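Local coordinates for protein membrane attack complex assembly inhibitor BGA71 (PDB 6FMH) that inhibits assembly of the complement membrane attack complex and is an outer surface protein of the Lyme disease spirochaete Borreliella bavariensis, at the interface of chains A and B. Residues are numbered along the deposited sequence; one frame, centred on the assembly and turned at random. Chains: chain A/B, membrane attack complex assembly inhibitor BGA71.

The interface of chains A and B. Residues chain A 120, 123-124; chain B 105-106, 109.
The aromatic ring of B:Tyr109 reaches over to chain A and packs against A:Lys124, while its hydroxyl end meets A:Glu120 and A:Ile123 merely flanks the tyrosine's base; 84 Å² of the tyrosine's surface is buried. With CG anti to the backbone N and beside the carbonyl carbon (chi1 173°), the ring extends towards the end of the opposing helix. The CG methylene of A:Lys124 sits above one face of the ring, displaced to the CD2–CE2 side, 3.8 Å from CD2 of B:Tyr109, and the rest of the chain passes out beyond that side. A:Ile123 approaches the root of the tyrosine more loosely: its CG2 methyl branch stands 4.4 Å from CB of B:Tyr109 and equally far from the carbonyl O of B:Ala105, so the isoleucine borders the tyrosine and the preceding turn without close packing.

At the far end of the ring, the phenol oxygen OH of B:Tyr109 rests on the methylenes of A:Glu120, 3.4 Å from CB. The extended glutamate carries its carboxylate onward, past the phenol, with its plane turned 25° from that of the ring; OE2 remains 4.0 Å from the OH of B:Tyr109, and the contact there is chiefly van der Waals. On the opposite rim, A:Lys124 bends at chi2 (-86°) and directs its terminal amine to B:Ser106, where NZ gives a weak hydrogen bond of 3.3 Å to the hydroxyl OG. The lysine is poorly ordered, so the position of this weak bond is uncertain.

In the fold, A:Glu120 and A:Ile123 belong to the last turn of helix 90-123, with A:Lys124 just beyond it, and they meet the middle of the equivalent helix 90-124 of chain B. The two-fold symmetric pairing repeats the patch with the chains exchanged, although the structure alone does not show whether this dimer is biological.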
# COMPACT_ATOMS: atom_id res chain seq x y z
N GLU A 120 -8.78 3.30 -5.51
CA GLU A 120 -9.73 4.39 -5.46
C GLU A 120 -10.98 4.20 -6.25
O GLU A 120 -11.99 4.66 -5.87
CB GLU A 120 -9.08 5.65 -5.98
CG GLU A 120 -9.99 6.87 -6.03
CD GLU A 120 -9.42 7.98 -6.80
OE1 GLU A 120 -8.82 7.70 -7.78
OE2 GLU A 120 -9.55 9.12 -6.43
N ILE A 123 -13.13 1.40 -4.37
CA ILE A 123 -13.73 1.83 -3.11
C ILE A 123 -14.62 3.05 -3.20
O ILE A 123 -15.80 3.00 -2.92
CB ILE A 123 -12.66 2.10 -2.02
CG1 ILE A 123 -11.92 0.83 -1.68
CG2 ILE A 123 -13.31 2.61 -0.74
CD1 ILE A 123 -10.72 1.04 -0.79
N LYS A 124 -14.07 4.17 -3.59
CA LYS A 124 -14.81 5.44 -3.62
C LYS A 124 -15.82 5.63 -4.75
O LYS A 124 -16.78 6.38 -4.58
CB LYS A 124 -13.83 6.62 -3.62
CG LYS A 124 -13.44 7.00 -2.21
CD LYS A 124 -14.46 7.96 -1.65
CE LYS A 124 -14.37 8.05 -0.14
NZ LYS A 124 -15.51 8.82 0.43
N ALA B 105 -15.25 2.28 5.52
CA ALA B 105 -14.34 2.16 4.39
C ALA B 105 -13.75 3.52 4.01
O ALA B 105 -12.64 3.60 3.51
CB ALA B 105 -15.05 1.54 3.21
N SER B 106 -14.48 4.59 4.24
CA SER B 106 -14.04 5.90 3.85
C SER B 106 -13.05 6.44 4.87
O SER B 106 -12.09 7.14 4.54
CB SER B 106 -15.25 6.85 3.74
OG SER B 106 -16.10 6.44 2.70
N TYR B 109 -10.16 4.77 3.84
CA TYR B 109 -9.62 5.17 2.54
C TYR B 109 -8.86 6.47 2.61
O TYR B 109 -7.73 6.56 2.08
CB TYR B 109 -10.67 5.30 1.46
CG TYR B 109 -10.01 5.87 0.24
CD1 TYR B 109 -9.07 5.12 -0.51
CD2 TYR B 109 -10.27 7.15 -0.17
CE1 TYR B 109 -8.43 5.62 -1.64
CE2 TYR B 109 -9.66 7.68 -1.32
CZ TYR B 109 -8.72 6.92 -2.03
OH TYR B 109 -8.16 7.39 -3.16